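Long-range contact in 2-Keto-3-deoxy-(6-phospho-)gluconate aldolase (Thermoproteus tenax, PDB 2R91), which belongs to the aldolases of the dihydrodipicolinate synthetase family, built on a TIM barrel and assembled here as a tetramer: residues A[157-162]-A[179-184]. Numbering follows the deposited sequence.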
loop_
_atom_site.group_PDB
_atom_site.type_symbol
_atom_site.label_atom_id
_atom_site.label_comp_id
_atom_site.label_asym_id
_atom_site.label_seq_id
_atom_site.Cartn_x
_atom_site.Cartn_y
_atom_site.Cartn_z
ATOM N N GLU A 157 -1.530 -5.194 13.040
ATOM C CA GLU A 157 -0.262 -5.925 13.188
ATOM C C GLU A 157 0.835 -5.069 13.822
ATOM O O GLU A 157 1.840 -5.602 14.297
ATOM C CB GLU A 157 0.247 -6.465 11.840
ATOM C CG GLU A 157 -0.637 -7.526 11.180
ATOM C CD GLU A 157 -0.751 -8.855 11.946
ATOM O OE1 GLU A 157 0.221 -9.310 12.639
ATOM O OE2 GLU A 157 -1.835 -9.469 11.816
ATOM N N SER A 158 0.656 -3.749 13.823
ATOM C CA SER A 158 1.666 -2.874 14.419
ATOM C C SER A 158 1.446 -2.664 15.945
ATOM O O SER A 158 0.589 -1.888 16.359
ATOM C CB SER A 158 1.714 -1.551 13.663
ATOM O OG SER A 158 2.475 -0.596 14.374
ATOM N N LEU A 159 2.208 -3.378 16.779
ATOM C CA LEU A 159 2.051 -3.243 18.224
ATOM C C LEU A 159 2.342 -1.818 18.693
ATOM O O LEU A 159 1.716 -1.312 19.630
ATOM C CB LEU A 159 2.949 -4.246 18.959
ATOM C CG LEU A 159 2.695 -4.375 20.461
ATOM C CD1 LEU A 159 1.237 -4.859 20.729
ATOM C CD2 LEU A 159 3.736 -5.392 21.097
ATOM N N ALA A 160 3.285 -1.152 18.031
ATOM C CA ALA A 160 3.608 0.238 18.389
ATOM C C ALA A 160 2.408 1.167 18.152
ATOM O O ALA A 160 2.174 2.063 18.907
ATOM C CB ALA A 160 4.804 0.728 17.589
ATOM N N HIS A 161 1.676 0.941 17.076
ATOM C CA HIS A 161 0.469 1.747 16.787
ATOM C C HIS A 161 -0.494 1.609 17.982
ATOM O O HIS A 161 -1.047 2.600 18.497
ATOM C CB HIS A 161 -0.138 1.228 15.458
ATOM C CG HIS A 161 -1.287 2.049 14.954
ATOM N ND1 HIS A 161 -2.572 1.894 15.433
ATOM C CD2 HIS A 161 -1.344 3.038 14.026
ATOM C CE1 HIS A 161 -3.378 2.750 14.817
ATOM N NE2 HIS A 161 -2.663 3.453 13.954
ATOM N N THR A 162 -0.668 0.380 18.464
ATOM C CA THR A 162 -1.561 0.127 19.606
ATOM C C THR A 162 -1.051 0.765 20.893
ATOM O O THR A 162 -1.812 1.434 21.628
ATOM C CB THR A 162 -1.800 -1.377 19.814
ATOM O OG1 THR A 162 -2.209 -1.960 18.584
ATOM C CG2 THR A 162 -2.897 -1.642 20.874
ATOM N N ASP A 179 -4.574 -11.848 16.509
ATOM C CA ASP A 179 -4.262 -13.163 17.110
ATOM C C ASP A 179 -2.743 -13.416 17.211
ATOM O O ASP A 179 -2.278 -14.137 18.099
ATOM C CB ASP A 179 -4.866 -14.265 16.270
ATOM C CG ASP A 179 -6.386 -14.348 16.429
ATOM O OD1 ASP A 179 -6.853 -14.730 17.508
ATOM O OD2 ASP A 179 -7.079 -13.994 15.483
ATOM N N SER A 180 -1.987 -12.828 16.287
ATOM C CA SER A 180 -0.528 -13.039 16.281
ATOM C C SER A 180 0.173 -12.238 17.374
ATOM O O SER A 180 1.388 -12.411 17.596
ATOM C CB SER A 180 0.008 -12.645 14.915
ATOM O OG SER A 180 -0.037 -11.227 14.842
ATOM N N LEU A 181 -0.559 -11.352 18.055
ATOM C CA LEU A 181 0.015 -10.474 19.095
ATOM C C LEU A 181 -0.524 -10.685 20.526
ATOM O O LEU A 181 -0.352 -9.816 21.392
ATOM C CB LEU A 181 -0.100 -8.983 18.710
ATOM C CG LEU A 181 0.707 -8.511 17.494
ATOM C CD1 LEU A 181 0.350 -7.075 17.078
ATOM C CD2 LEU A 181 2.242 -8.656 17.808
ATOM N N VAL A 182 -1.170 -11.816 20.790
ATOM C CA VAL A 182 -1.696 -12.075 22.146
ATOM C C VAL A 182 -0.584 -12.098 23.208
ATOM O O VAL A 182 -0.621 -11.392 24.215
ATOM C CB VAL A 182 -2.501 -13.383 22.183
ATOM C CG1 VAL A 182 -2.850 -13.772 23.627
ATOM C CG2 VAL A 182 -3.826 -13.219 21.331
ATOM N N PHE A 183 0.404 -12.949 22.966
ATOM C CA PHE A 183 1.603 -12.993 23.796
ATOM C C PHE A 183 2.209 -11.602 23.976
ATOM O O PHE A 183 2.343 -11.112 25.100
ATOM C CB PHE A 183 2.573 -14.022 23.175
ATOM C CG PHE A 183 4.009 -13.846 23.559
ATOM C CD1 PHE A 183 4.382 -13.656 24.885
ATOM C CD2 PHE A 183 5.001 -13.952 22.581
ATOM C CE1 PHE A 183 5.748 -13.509 25.238
ATOM C CE2 PHE A 183 6.367 -13.819 22.921
ATOM C CZ PHE A 183 6.734 -13.614 24.222
ATOM N N ALA A 184 2.547 -10.942 22.877
ATOM C CA ALA A 184 3.165 -9.632 22.929
ATOM C C ALA A 184 2.337 -8.577 23.686
ATOM O O ALA A 184 2.882 -7.780 24.462
ATOM C CB ALA A 184 3.479 -9.146 21.525
#
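Glu157 turns CG anti to its carbonyl carbon (chi1 -65°) and bends again at chi2, which swings the carboxylate over to Ser180, whose OG sits in the crowded position between its own N and carbonyl carbon (chi1 73°). These two residues form the polar, solvent-facing side of a joint between neighbouring beta-alpha units of the TIM barrel: each segment runs from the loop after a barrel strand (149-154 and 173-176) into the start of the following helix. Ser180 OG donates to the syn lone pair of Glu157 OE1 at 2.9 Å. Ser178 OG is hydrogen-bonded to both Ser180 OG and Glu157 OE2, so a small polar cluster grips the two carboxylate oxygens and fixes the rotation of the group on the exposed edge of the contact.

Next to this polar pair, Leu181, at the N-cap position of helix 182-187, reaches across with its CD1 branch, which packs 3.5 Å from the carbonyl oxygen Glu157 O. The apolar pairs follow: Leu181 CD1 lies 4.3 Å from Leu159 CB, and Leu159, with CG anti to its backbone N, brings its CD2 branch to the methyl of Ala184. The two leucines and Ala184 are buried, while a second subunit packs against Ser180 through its Ala160 and against Ala184 through its Val188, so this joint borders a subunit interface.

Ser158 is the N-cap of helix 159-168; its CB is directed away from 179-184, and its OG caps its own helix. In the same first turn, His161 ND1 and Thr162 OG1 both bond Asp154 OD2, tying the turn to the end of its strand. The capping bond runs from His161 N to Ser158 OG, 3.2 Å long with an angle of 153° at the hydrogen.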